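Local structure of nucleotidyl transferase (Methanothermobacter thermautotrophicus, 6PLJ) at residues G159-L164 against R205-E210; I155-G159 against I215-N219; N166-M172 against I192-W197; P109-L114 against D189-N193; N23-V29 against V75-V81. The protein probably acts as a nucleotidyltransferase of the MobA-like family, perhaps in the synthesis of the pseudomurein cell wall. All blocks are in the same frame, centred on the assembly; numbering follows the deposited sequence.

Contact 1 of 5, residues G159-L164 against R205-E210; sequences GESGWL and RLYGVE
Gly162 and Trp163 pair antiparallel with Gly208 and Tyr207, which adds the short strand 162-163 at the outer edge of the mixed sheet of this MobA-like fold. Gly162 N and Gly208 O bond at 2.9 Å, Gly208 N returns a bond to Gly162 O, and Leu164 N reaches Leu206 O. Glycine suits both places: phi is 142° at Gly162, and a CB on Gly208 would press into Leu164 CD1, which lies 3.7 Å from Gly208 CA.

Trp163 shows how the edge is clad. From CB, a chi1 of -64° sets CG anti to the carbonyl carbon and brings the indole against strand 205-210. CD2 meets Tyr207 CD1 at 3.8 Å, with CE2 only slightly farther from that same atom; CE3 has Leu206 O near the ring plane at 3.5 Å, and at the tip CZ3 (3.5 Å) and CH2 (4.1 Å) rest on Arg205 CB. Tyr207 thereby turns an edge to the Trp163 face, a T-shaped pair with planes 81° apart, while also stacking with His147. Where the pairing ends, a serine hydroxyl stands in for a backbone carbonyl: Ser161 OG accepts from Glu210 N at 2.8 Å.

Contact 2 of 5, residues I155-G159 against I215-N219; sequences ILARG and IELVN
Leu217 reaches from the end of a 3-10 segment into the end of strand 152-157, an inner strand of the MobA-like sheet, and its two methyls part to meet different neighbours. The Leu217 and Leu156 side chains slant across each other, with Leu217 CD2 3.8 Å from Leu156 CD2; Leu217 CD2 is also 3.6 Å from Ala157 O. Leu156 is poised for this by its first torsion, which carries CG opposite the backbone N (chi1 -175°) and sends CD2 out of the strand toward the turn, where it meets Glu216 O at 3.6 Å. Leucine suits both positions: branched, flexible and wholly apolar, the pair packs between strand and turn, with Thr140 and Ile144 of helix 138-147 also against Leu156.

CD1 of Leu217 takes the other direction, under a flat cation. The Arg158 chain bends at chi2 and chi3, laying its guanidinium over Leu217, whose CD1 sits 3.7 Å from the guanidinium plane and toward its rim. With a face given to a methyl, the polar edge can work: NE donates to Gly169 O. Glu216, meanwhile, turns its carboxylate to Ser137 and Thr140. Beside the arginine, a water lying in the guanidinium plane accepts from Arg158 NH2 at 2.8 Å and donates to Leu217 O, also at 2.8 Å.

Contact 3 of 5, residues N166-M172 against I192-W197; sequences NARGIGM and INPLLW. With EDO (1,2-ethanediol), chain B.
Asn193 ND2 spends both of its protons on the loop 166-172, donating to Ala167 O at 2.7 Å and to Ile170 O at 2.9 Å. Ala167 O lies almost in the amide plane of Asn193, whereas Ile170 O is tilted 23° from it. These carbonyls belong to the first and last residues of a type II beta turn, so one asparagine at the start of helix 192-201 clamps both ends. Next to it, Ala167 CB sits over the face of the five-membered ring of Trp197, a CH-pi contact 3.8 Å from the centroid, and the peptide of Ala167 runs on over the six-membered ring, its N 3.4 Å from Trp197 CH2. A small residue is needed here, since the same methyl also meets Leu196 CB. Gly171 is close-packed too, its CA 3.7 Å from Ile192 CG2.

Outside this shell, Gly169 supplies the positive phi at the third position of the turn, and Asn166 OD1 accepts from Arg168 N in an Asx turn. Trp197 NE1 makes only a weak bond to Asn193 OD1, consistent with the flip that turns ND2 to the loop. A serine in place of Trp197 would probably leave Ala167 CB and its peptide without the ring face beneath them, and Asn193 OD1 without that weak donor. Met172 N binds an ethanediol oxygen, probably from the crystallisation liquor. The two ND2 bonds thus satisfy two loop carbonyls and tie the turn to the helix, while Gly171 O is buried with no partner.

Contact 4 of 5, residues P109-L114 against D189-N193; sequences PLSASL and DGNIN
Pro109 and Gly190 meet at the N-terminal end of helix 110-120, where Pro109 holds the N-cap position and a carbonyl from the loop before helix 192-201 docks on the first turn. This is the tight part. Pro109 CB lies 3.4 Å from Gly190 CA, closer than usual for two carbons, and a CB on Gly190 would clash with Pro109 CB; phi of 124° would also be unfavourable for anything but glycine. The proline in turn offers a rigid apolar ring without an N-H of its own, and it packs here although the residue as a whole is exposed. Gly190 O accepts from Ser111 N at 2.8 Å, a nearly straight bond (161°) that satisfies one of the amides left without a partner at a helix start. Ser111 OG is brought close by its first torsion, 65°, which tucks it between the backbone N and the carbonyl carbon and places it 3.2 Å from Gly190 CA. Serine suits this buried spot by being small.

Deeper along the helix the fit is looser. Leu114 CD1 and Ile192 CD1 are 4.3 Å apart, an ordinary touch of methyls, although Leu114 is also covered by Val28 and Ala30 of strand 25-31. The comparable approach of Leu110 to Ile192 is less certain, because Leu110 has two conformers.

Asp189 and Asn191 form the solvent side. There the loop shapes itself with an Asx turn: Asn191 N donates to Asp189 OD1 at 3.1 Å, meeting that oxygen from above the carboxylate plane.

Contact 5 of 5, residues N23-V29 against V75-V81; sequences NMISAVV and VDECIVV
Strands 25-31 and 77-82, central in the parallel half of this Rossmann-like sheet, lie side by side through residues Ala27 to Val29 and Cys78 to Val80, as the two strands of a beta-alpha-beta unit. The axes of 25-29 and 77-81 run 22° from parallel. Ala27 bonds through N to Glu77 O and through O to Ile79 N at 2.8 Å, and Val29 likewise bridges Ile79 O and Val81 N. The beta-branched valines and isoleucine favour an extended backbone, while the small Ala27 leaves room for Val75 and Cys78 SG.

At the N-terminal end side chains take over. Asp76 OD2 accepts from Ile25 N at 2.8 Å on its anti lone pair, while Asp76 N donates to Ile25 O, so one aspartate pairs twice with the same residue. Glu77 then reaches back over Ser26: its chi1 of 68° puts CG between the backbone N and the carbonyl carbon, and the extended chain lets OE2 receive the Ser26 OG proton at 2.6 Å, again on the anti lone pair. That oxygen also accepts from Gly122 N, and Met24 CE rests 3.7 Å from it. With an alanine in place of Glu77, Ser26 OG and Gly122 N would probably lose the acceptor they share, and the serine hydroxyl would be freer to turn.

On the Ala27, Val29 and Cys78 face, Val29 CG2 packs 3.7 Å from Cys78 SG, and helix 62-72 closes over them through Ile63, Val70 and Leu71. From the other face Leu114 of helix 110-120 touches Val28. Strand 125-130 flanks strand 25-31, and strand 99-102 flanks strand 77-82.

In the fold
From the N terminus, contact 5 closes first, a loop of 45 residues that pairs strands 25-31 and 77-82, and it is finished before any other contact begins. Contact 4 opens next, at helix 110-120, and holds the loop before helix 192-201; it crosses contacts 1 and 2, whose second segments lie beyond its own. Contact 2 spans residues 155 to 219 and encloses contact 1, which in turn encloses contact 3. Contacts 3 and 4 share Ile192 and Asn193, so the start of helix 192-201 is tied both to helix 110-120 and to the loop 166-172. Contacts 1 and 2 share Gly159, but their link runs through strands 152-157 and 205-210, neighbours in the sheet.

Contact 1 of 5, residues G159-L164 against R205-E210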
# COMPACT_ATOMS: atom_id res chain seq x y z
N GLY A 159 -12.81 -9.51 -6.11
CA GLY A 159 -13.89 -9.69 -7.08
C GLY A 159 -14.76 -8.46 -7.17
O GLY A 159 -14.25 -7.35 -7.24
N GLU A 160 -16.08 -8.65 -7.15
CA GLU A 160 -17.01 -7.53 -7.32
C GLU A 160 -17.12 -6.68 -6.04
O GLU A 160 -16.73 -7.12 -4.96
CB GLU A 160 -18.38 -8.04 -7.78
CG GLU A 160 -18.30 -8.75 -9.13
CD GLU A 160 -19.64 -9.10 -9.76
OE1 GLU A 160 -20.70 -8.85 -9.15
OE2 GLU A 160 -19.64 -9.65 -10.89
N SER A 161 -17.66 -5.47 -6.18
CA SER A 161 -17.86 -4.58 -5.05
C SER A 161 -18.95 -5.12 -4.14
O SER A 161 -19.83 -5.87 -4.59
CB SER A 161 -18.23 -3.17 -5.48
OG SER A 161 -17.22 -2.59 -6.29
N GLY A 162 -18.89 -4.72 -2.88
CA GLY A 162 -19.95 -5.03 -1.93
C GLY A 162 -19.41 -5.34 -0.57
O GLY A 162 -18.19 -5.50 -0.38
N TRP A 163 -20.32 -5.44 0.39
CA TRP A 163 -19.95 -5.87 1.73
C TRP A 163 -19.26 -7.23 1.72
O TRP A 163 -19.72 -8.16 1.04
CB TRP A 163 -21.16 -5.88 2.67
CG TRP A 163 -21.72 -4.53 2.86
CD1 TRP A 163 -22.91 -4.07 2.38
CD2 TRP A 163 -21.11 -3.44 3.55
NE1 TRP A 163 -23.08 -2.76 2.74
CE2 TRP A 163 -21.99 -2.34 3.45
CE3 TRP A 163 -19.90 -3.28 4.24
CZ2 TRP A 163 -21.70 -1.10 4.03
CZ3 TRP A 163 -19.61 -2.05 4.81
CH2 TRP A 163 -20.51 -0.97 4.70
N LEU A 164 -18.16 -7.33 2.47
CA LEU A 164 -17.36 -8.54 2.56
C LEU A 164 -17.63 -9.31 3.84
O LEU A 164 -17.66 -8.72 4.91
CB LEU A 164 -15.86 -8.19 2.50
CG LEU A 164 -15.35 -7.93 1.09
CD1 LEU A 164 -14.01 -7.20 1.16
CD2 LEU A 164 -15.20 -9.23 0.32
N ARG A 205 -17.41 -3.58 9.81
CA ARG A 205 -17.97 -3.59 8.46
C ARG A 205 -16.80 -3.42 7.49
O ARG A 205 -16.02 -2.49 7.65
CB ARG A 205 -19.01 -2.48 8.23
CG ARG A 205 -19.95 -2.09 9.38
CD ARG A 205 -20.45 -3.23 10.26
NE ARG A 205 -21.27 -4.21 9.55
CZ ARG A 205 -21.82 -5.27 10.15
NH1 ARG A 205 -21.62 -5.48 11.44
NH2 ARG A 205 -22.56 -6.12 9.45
N LEU A 206 -16.66 -4.34 6.55
CA LEU A 206 -15.58 -4.31 5.55
C LEU A 206 -16.23 -4.20 4.18
O LEU A 206 -16.95 -5.12 3.78
CB LEU A 206 -14.73 -5.56 5.66
CG LEU A 206 -13.53 -5.69 4.72
CD1 LEU A 206 -12.54 -4.55 4.97
CD2 LEU A 206 -12.87 -7.05 4.89
N TYR A 207 -16.02 -3.08 3.48
CA TYR A 207 -16.60 -2.88 2.14
C TYR A 207 -15.55 -3.08 1.05
O TYR A 207 -14.55 -2.36 0.99
CB TYR A 207 -17.22 -1.49 1.99
CG TYR A 207 -17.99 -1.35 0.71
CD1 TYR A 207 -19.29 -1.86 0.60
CD2 TYR A 207 -17.43 -0.76 -0.42
CE1 TYR A 207 -20.00 -1.75 -0.59
CE2 TYR A 207 -18.12 -0.65 -1.61
CZ TYR A 207 -19.42 -1.15 -1.68
OH TYR A 207 -20.13 -1.05 -2.84
N GLY A 208 -15.81 -4.06 0.17
CA GLY A 208 -14.93 -4.33 -0.95
C GLY A 208 -15.25 -3.46 -2.15
O GLY A 208 -16.41 -3.34 -2.56
N VAL A 209 -14.21 -2.86 -2.72
CA VAL A 209 -14.31 -2.04 -3.91
C VAL A 209 -13.66 -2.78 -5.07
O VAL A 209 -12.47 -3.11 -5.04
CB VAL A 209 -13.63 -0.68 -3.67
CG1 VAL A 209 -13.47 0.08 -4.98
CG2 VAL A 209 -14.43 0.11 -2.64
N GLU A 210 -14.44 -3.05 -6.12
CA GLU A 210 -13.91 -3.79 -7.26
C GLU A 210 -12.77 -3.01 -7.93
O GLU A 210 -12.88 -1.82 -8.17
CB GLU A 210 -15.02 -4.07 -8.30
CG GLU A 210 -14.48 -4.84 -9.50
CD GLU A 210 -15.52 -5.32 -10.49
OE1 GLU A 210 -16.72 -5.09 -10.28
OE2 GLU A 210 -15.11 -5.91 -11.51
O HOH W 1 -18.64 -4.56 -8.73
O HOH W 2 -18.53 -6.48 6.30

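Contact 2 of 5, residues I155-G159 against I215-N219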
# COMPACT_ATOMS: atom_id res chain seq x y z
N ILE A 155 -11.74 -1.52 1.11
CA ILE A 155 -10.57 -2.27 0.65
C ILE A 155 -10.71 -2.66 -0.80
O ILE A 155 -11.83 -2.82 -1.30
CB ILE A 155 -10.40 -3.52 1.54
CG1 ILE A 155 -9.06 -4.21 1.29
CG2 ILE A 155 -11.58 -4.49 1.39
CD1 ILE A 155 -8.68 -5.13 2.42
N LEU A 156 -9.57 -2.78 -1.48
CA LEU A 156 -9.56 -3.28 -2.85
C LEU A 156 -9.96 -4.76 -2.83
O LEU A 156 -9.31 -5.58 -2.21
CB LEU A 156 -8.18 -3.11 -3.49
CG LEU A 156 -8.06 -3.49 -4.97
CD1 LEU A 156 -8.96 -2.61 -5.81
CD2 LEU A 156 -6.61 -3.40 -5.44
N ALA A 157 -11.05 -5.06 -3.51
CA ALA A 157 -11.64 -6.39 -3.50
C ALA A 157 -10.97 -7.26 -4.55
O ALA A 157 -10.42 -6.77 -5.54
CB ALA A 157 -13.13 -6.30 -3.78
N ARG A 158 -11.03 -8.56 -4.32
CA ARG A 158 -10.52 -9.55 -5.27
C ARG A 158 -11.54 -9.77 -6.39
O ARG A 158 -11.16 -10.16 -7.50
CB ARG A 158 -10.21 -10.85 -4.51
CG ARG A 158 -9.69 -12.01 -5.33
CD ARG A 158 -8.39 -11.70 -6.06
NE ARG A 158 -7.27 -11.37 -5.18
CZ ARG A 158 -5.99 -11.26 -5.59
NH1 ARG A 158 -5.67 -11.45 -6.88
NH2 ARG A 158 -5.04 -10.96 -4.73
N GLY A 159 -12.81 -9.51 -6.11
CA GLY A 159 -13.89 -9.69 -7.08
C GLY A 159 -14.76 -8.46 -7.17
O GLY A 159 -14.25 -7.35 -7.24
N ILE A 215 -4.81 -6.15 -12.52
CA ILE A 215 -3.42 -5.75 -12.30
C ILE A 215 -3.28 -4.89 -11.03
O ILE A 215 -2.23 -4.89 -10.39
CB ILE A 215 -2.87 -5.00 -13.54
CG1 ILE A 215 -1.33 -4.91 -13.49
CG2 ILE A 215 -3.52 -3.63 -13.70
CD1 ILE A 215 -0.65 -6.24 -13.63
N GLU A 216 -4.34 -4.18 -10.67
CA GLU A 216 -4.31 -3.34 -9.46
C GLU A 216 -4.05 -4.12 -8.18
O GLU A 216 -3.49 -3.57 -7.22
CB GLU A 216 -5.61 -2.54 -9.33
CG GLU A 216 -5.84 -1.57 -10.48
CD GLU A 216 -7.01 -0.64 -10.25
OE1 GLU A 216 -8.01 -1.07 -9.66
OE2 GLU A 216 -6.91 0.54 -10.67
N LEU A 217 -4.40 -5.41 -8.17
CA LEU A 217 -4.19 -6.27 -7.01
C LEU A 217 -2.77 -6.81 -6.89
O LEU A 217 -2.45 -7.44 -5.89
CB LEU A 217 -5.16 -7.46 -7.08
CG LEU A 217 -6.61 -7.10 -6.78
CD1 LEU A 217 -7.58 -8.01 -7.54
CD2 LEU A 217 -6.86 -7.17 -5.29
N VAL A 218 -1.93 -6.59 -7.90
CA VAL A 218 -0.62 -7.21 -7.93
C VAL A 218 0.39 -6.45 -7.09
O VAL A 218 0.76 -5.32 -7.42
CB VAL A 218 -0.09 -7.35 -9.37
CG1 VAL A 218 1.31 -7.96 -9.39
CG2 VAL A 218 -1.05 -8.21 -10.20
N ASN A 219 0.82 -7.06 -6.00
CA ASN A 219 1.99 -6.57 -5.26
C ASN A 219 3.21 -7.32 -5.77
O ASN A 219 3.12 -8.50 -6.12
CB ASN A 219 1.83 -6.79 -3.75
CG ASN A 219 1.52 -8.24 -3.40
OD1 ASN A 219 0.52 -8.77 -3.85
ND2 ASN A 219 2.39 -8.88 -2.66
O HOH W 3 -2.41 -10.22 -5.46

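Contact 3 of 5, residues N166-M172 against I192-W197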
# COMPACT_ATOMS: atom_id res chain seq x y z
N ASN A 166 -15.55 -12.01 4.25
CA ASN A 166 -14.30 -12.75 4.24
C ASN A 166 -13.19 -11.81 3.77
O ASN A 166 -13.46 -10.74 3.21
CB ASN A 166 -14.41 -13.91 3.26
CG ASN A 166 -14.45 -13.44 1.82
OD1 ASN A 166 -13.41 -13.35 1.16
ND2 ASN A 166 -15.63 -13.08 1.33
N ALA A 167 -11.96 -12.22 4.00
CA ALA A 167 -10.77 -11.51 3.51
C ALA A 167 -9.89 -12.40 2.65
O ALA A 167 -8.66 -12.28 2.65
CB ALA A 167 -10.00 -10.94 4.69
N ARG A 168 -10.51 -13.26 1.85
CA ARG A 168 -9.76 -14.06 0.90
C ARG A 168 -9.13 -13.18 -0.18
O ARG A 168 -9.82 -12.44 -0.85
CB ARG A 168 -10.66 -15.10 0.25
CG ARG A 168 -11.06 -16.19 1.22
CD ARG A 168 -11.83 -17.30 0.54
NE ARG A 168 -13.08 -16.83 -0.05
CZ ARG A 168 -14.25 -16.71 0.59
NH1 ARG A 168 -14.37 -17.03 1.87
NH2 ARG A 168 -15.30 -16.27 -0.07
N GLY A 169 -7.81 -13.30 -0.35
CA GLY A 169 -7.12 -12.69 -1.47
C GLY A 169 -7.08 -11.18 -1.45
O GLY A 169 -6.88 -10.55 -2.49
N ILE A 170 -7.29 -10.59 -0.27
CA ILE A 170 -7.24 -9.13 -0.15
C ILE A 170 -6.27 -8.67 0.94
O ILE A 170 -5.84 -9.45 1.79
CB ILE A 170 -8.63 -8.50 0.06
CG1 ILE A 170 -9.27 -8.95 1.37
CG2 ILE A 170 -9.51 -8.80 -1.15
CD1 ILE A 170 -10.63 -8.34 1.62
N GLY A 171 -5.92 -7.39 0.90
CA GLY A 171 -4.98 -6.85 1.86
C GLY A 171 -4.87 -5.37 1.77
O GLY A 171 -5.28 -4.66 2.69
N MET A 172 -4.31 -4.91 0.65
CA MET A 172 -4.09 -3.50 0.37
C MET A 172 -4.51 -3.16 -1.06
O MET A 172 -4.64 -4.05 -1.90
CB MET A 172 -2.61 -3.16 0.51
CG MET A 172 -2.01 -3.53 1.85
SD MET A 172 -2.61 -2.37 3.07
CE MET A 172 -1.31 -1.16 2.94
N ILE A 192 -1.10 -7.80 7.17
CA ILE A 192 -2.39 -7.12 7.14
C ILE A 192 -3.58 -8.09 7.04
O ILE A 192 -4.63 -7.84 7.64
CB ILE A 192 -2.46 -6.01 6.04
CG1 ILE A 192 -3.68 -5.10 6.23
CG2 ILE A 192 -2.49 -6.60 4.64
CD1 ILE A 192 -3.65 -4.28 7.51
N ASN A 193 -3.43 -9.19 6.31
CA ASN A 193 -4.58 -10.05 6.06
C ASN A 193 -5.18 -10.66 7.34
O ASN A 193 -6.39 -10.59 7.52
CB ASN A 193 -4.28 -11.12 4.99
CG ASN A 193 -5.49 -11.97 4.69
OD1 ASN A 193 -5.63 -13.08 5.20
ND2 ASN A 193 -6.41 -11.43 3.90
N PRO A 194 -4.34 -11.17 8.25
CA PRO A 194 -4.88 -11.64 9.55
C PRO A 194 -5.67 -10.58 10.33
O PRO A 194 -6.70 -10.90 10.94
CB PRO A 194 -3.63 -12.10 10.31
CG PRO A 194 -2.66 -12.47 9.25
CD PRO A 194 -2.90 -11.49 8.13
N LEU A 195 -5.23 -9.32 10.28
CA LEU A 195 -6.02 -8.23 10.89
C LEU A 195 -7.39 -8.03 10.28
O LEU A 195 -8.32 -7.67 10.97
CB LEU A 195 -5.27 -6.88 10.84
CG LEU A 195 -4.25 -6.56 11.91
CD1 LEU A 195 -3.76 -5.12 11.72
CD2 LEU A 195 -4.82 -6.75 13.32
N LEU A 196 -7.51 -8.20 8.96
CA LEU A 196 -8.80 -8.04 8.31
C LEU A 196 -9.79 -9.13 8.76
O LEU A 196 -10.96 -8.86 9.01
CB LEU A 196 -8.64 -8.05 6.79
CG LEU A 196 -7.80 -6.90 6.22
CD1 LEU A 196 -7.46 -7.19 4.76
CD2 LEU A 196 -8.53 -5.58 6.35
N TRP A 197 -9.29 -10.35 8.88
CA TRP A 197 -10.07 -11.47 9.42
C TRP A 197 -10.49 -11.21 10.87
O TRP A 197 -11.62 -11.51 11.25
CB TRP A 197 -9.29 -12.78 9.34
CG TRP A 197 -9.19 -13.35 7.96
CD1 TRP A 197 -8.07 -13.41 7.18
CD2 TRP A 197 -10.23 -14.01 7.23
NE1 TRP A 197 -8.35 -14.04 6.00
CE2 TRP A 197 -9.67 -14.43 6.00
CE3 TRP A 197 -11.57 -14.29 7.48
CZ2 TRP A 197 -10.40 -15.13 5.03
CZ3 TRP A 197 -12.32 -14.97 6.51
CH2 TRP A 197 -11.73 -15.37 5.30
C1 EDO B . -3.08 -7.04 -2.50
O1 EDO B . -2.81 -6.86 -1.09
C2 EDO B . -3.96 -8.26 -2.69
O2 EDO B . -3.21 -9.41 -2.27

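Contact 4 of 5, residues P109-L114 against D189-N193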
# COMPACT_ATOMS: atom_id res chain seq x y z
N PRO A 109 7.24 -5.39 11.13
CA PRO A 109 6.35 -5.87 10.09
C PRO A 109 5.44 -4.78 9.53
O PRO A 109 5.44 -3.63 10.03
CB PRO A 109 5.54 -6.93 10.80
CG PRO A 109 5.45 -6.43 12.19
CD PRO A 109 6.81 -5.83 12.46
N LEU A 110 4.68 -5.14 8.50
CA LEU A 110 3.84 -4.20 7.75
C LEU A 110 2.87 -3.46 8.63
O LEU A 110 2.72 -2.25 8.49
CB LEU A 110 3.06 -4.94 6.65
CG LEU A 110 2.17 -4.07 5.76
CD1 LEU A 110 3.01 -2.98 5.10
CD2 LEU A 110 1.44 -4.89 4.71
N SER A 111 2.22 -4.16 9.55
CA SER A 111 1.25 -3.51 10.45
C SER A 111 1.91 -2.42 11.29
O SER A 111 1.32 -1.36 11.48
CB SER A 111 0.52 -4.54 11.33
OG SER A 111 1.42 -5.18 12.20
N ALA A 112 3.14 -2.66 11.75
CA ALA A 112 3.89 -1.67 12.52
C ALA A 112 4.32 -0.48 11.67
O ALA A 112 4.37 0.64 12.17
CB ALA A 112 5.12 -2.32 13.16
N SER A 113 4.70 -0.73 10.42
CA SER A 113 5.02 0.35 9.48
C SER A 113 3.80 1.20 9.25
O SER A 113 3.89 2.42 9.30
CB SER A 113 5.51 -0.18 8.13
OG SER A 113 6.74 -0.81 8.30
N LEU A 114 2.66 0.57 9.00
CA LEU A 114 1.43 1.34 8.85
C LEU A 114 1.14 2.14 10.11
O LEU A 114 0.77 3.30 10.02
CB LEU A 114 0.24 0.47 8.47
CG LEU A 114 0.30 -0.13 7.08
CD1 LEU A 114 -0.90 -1.04 6.89
CD2 LEU A 114 0.32 0.95 6.02
N ASP A 189 -0.06 -10.51 14.13
CA ASP A 189 1.31 -11.01 13.90
C ASP A 189 2.21 -10.08 13.06
O ASP A 189 3.42 -10.30 12.98
CB ASP A 189 1.27 -12.43 13.29
CG ASP A 189 0.66 -12.48 11.87
OD1 ASP A 189 0.24 -11.44 11.32
OD2 ASP A 189 0.61 -13.59 11.29
N GLY A 190 1.64 -9.04 12.45
CA GLY A 190 2.42 -8.17 11.57
C GLY A 190 1.90 -8.02 10.16
O GLY A 190 2.15 -7.00 9.53
N ASN A 191 1.22 -9.04 9.65
CA ASN A 191 0.68 -9.05 8.28
C ASN A 191 -0.69 -8.40 8.29
O ASN A 191 -1.37 -8.46 9.30
CB ASN A 191 0.55 -10.49 7.78
CG ASN A 191 1.88 -11.20 7.71
OD1 ASN A 191 2.17 -12.09 8.51
ND2 ASN A 191 2.70 -10.80 6.75
N ILE A 192 -1.10 -7.80 7.17
CA ILE A 192 -2.39 -7.12 7.14
C ILE A 192 -3.58 -8.09 7.04
O ILE A 192 -4.63 -7.84 7.64
CB ILE A 192 -2.46 -6.01 6.04
CG1 ILE A 192 -3.68 -5.10 6.23
CG2 ILE A 192 -2.49 -6.60 4.64
CD1 ILE A 192 -3.65 -4.28 7.51
N ASN A 193 -3.43 -9.19 6.31
CA ASN A 193 -4.58 -10.05 6.06
C ASN A 193 -5.18 -10.66 7.34
O ASN A 193 -6.39 -10.59 7.52
CB ASN A 193 -4.28 -11.12 4.99
CG ASN A 193 -5.49 -11.97 4.69
OD1 ASN A 193 -5.63 -13.08 5.20
ND2 ASN A 193 -6.41 -11.43 3.90

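Contact 5 of 5, residues N23-V29 against V75-V81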
# COMPACT_ATOMS: atom_id res chain seq x y z
N ASN A 23 -13.10 15.20 7.64
CA ASN A 23 -12.42 16.49 7.63
C ASN A 23 -11.05 16.42 6.96
O ASN A 23 -10.60 17.41 6.38
CB ASN A 23 -12.28 17.06 9.04
CG ASN A 23 -13.63 17.40 9.67
OD1 ASN A 23 -14.45 18.08 9.06
ND2 ASN A 23 -13.85 16.94 10.89
N MET A 24 -10.37 15.28 7.03
CA MET A 24 -9.05 15.19 6.42
C MET A 24 -8.67 13.74 6.13
O MET A 24 -8.84 12.87 6.98
CB MET A 24 -8.02 15.83 7.35
CG MET A 24 -6.58 15.79 6.88
SD MET A 24 -5.48 16.64 8.02
CE MET A 24 -3.97 16.58 7.05
N ILE A 25 -8.16 13.52 4.92
CA ILE A 25 -7.78 12.19 4.45
C ILE A 25 -6.27 12.17 4.27
O ILE A 25 -5.72 12.92 3.46
CB ILE A 25 -8.48 11.78 3.13
CG1 ILE A 25 -10.00 11.73 3.33
CG2 ILE A 25 -7.95 10.42 2.67
CD1 ILE A 25 -10.78 11.61 2.04
N SER A 26 -5.59 11.30 5.01
CA SER A 26 -4.14 11.16 4.89
C SER A 26 -3.85 9.82 4.25
O SER A 26 -4.47 8.82 4.60
CB SER A 26 -3.49 11.14 6.26
OG SER A 26 -3.72 12.35 6.95
N ALA A 27 -2.91 9.79 3.32
CA ALA A 27 -2.41 8.51 2.84
C ALA A 27 -1.19 8.11 3.64
O ALA A 27 -0.40 8.96 4.05
CB ALA A 27 -2.08 8.55 1.38
N VAL A 28 -1.05 6.81 3.85
CA VAL A 28 0.14 6.24 4.44
C VAL A 28 0.60 5.17 3.47
O VAL A 28 -0.14 4.20 3.21
CB VAL A 28 -0.13 5.65 5.83
CG1 VAL A 28 1.07 4.84 6.32
CG2 VAL A 28 -0.48 6.76 6.81
N VAL A 29 1.78 5.35 2.91
CA VAL A 29 2.38 4.39 1.99
C VAL A 29 3.45 3.62 2.75
O VAL A 29 4.42 4.22 3.24
CB VAL A 29 2.97 5.07 0.74
CG1 VAL A 29 3.62 4.05 -0.18
CG2 VAL A 29 1.87 5.87 0.02
N VAL A 75 -5.90 12.82 -1.90
CA VAL A 75 -5.64 12.90 -0.46
C VAL A 75 -5.05 14.25 -0.04
O VAL A 75 -4.39 14.93 -0.83
CB VAL A 75 -4.70 11.75 -0.00
CG1 VAL A 75 -5.39 10.41 -0.24
CG2 VAL A 75 -3.33 11.84 -0.65
N ASP A 76 -5.29 14.62 1.22
CA ASP A 76 -4.81 15.90 1.75
C ASP A 76 -3.31 15.90 2.03
O ASP A 76 -2.69 16.95 2.06
CB ASP A 76 -5.55 16.26 3.03
CG ASP A 76 -7.01 16.53 2.79
OD1 ASP A 76 -7.32 17.45 2.01
OD2 ASP A 76 -7.85 15.86 3.38
N GLU A 77 -2.74 14.73 2.28
CA GLU A 77 -1.30 14.58 2.49
C GLU A 77 -0.94 13.13 2.26
O GLU A 77 -1.81 12.26 2.32
CB GLU A 77 -0.88 14.97 3.90
CG GLU A 77 -1.40 14.02 4.98
CD GLU A 77 -1.01 14.39 6.38
OE1 GLU A 77 -0.13 15.26 6.56
OE2 GLU A 77 -1.59 13.80 7.32
N CYS A 78 0.34 12.88 1.99
CA CYS A 78 0.85 11.53 1.83
C CYS A 78 2.09 11.35 2.70
O CYS A 78 3.09 12.05 2.53
CB CYS A 78 1.20 11.27 0.37
SG CYS A 78 1.73 9.57 0.07
N ILE A 79 1.97 10.42 3.65
CA ILE A 79 3.04 9.98 4.51
C ILE A 79 3.64 8.75 3.86
O ILE A 79 2.90 7.90 3.38
CB ILE A 79 2.51 9.61 5.92
CG1 ILE A 79 2.21 10.88 6.75
CG2 ILE A 79 3.53 8.80 6.71
CD1 ILE A 79 1.24 11.85 6.15
N VAL A 80 4.96 8.66 3.82
CA VAL A 80 5.62 7.46 3.33
C VAL A 80 6.50 6.93 4.44
O VAL A 80 7.31 7.68 4.99
CB VAL A 80 6.47 7.71 2.08
CG1 VAL A 80 7.12 6.42 1.63
CG2 VAL A 80 5.63 8.31 0.96
N VAL A 81 6.33 5.65 4.76
CA VAL A 81 7.09 5.02 5.83
C VAL A 81 8.22 4.26 5.17
O VAL A 81 7.97 3.39 4.34
CB VAL A 81 6.22 4.08 6.66
CG1 VAL A 81 7.02 3.51 7.83
CG2 VAL A 81 5.00 4.83 7.18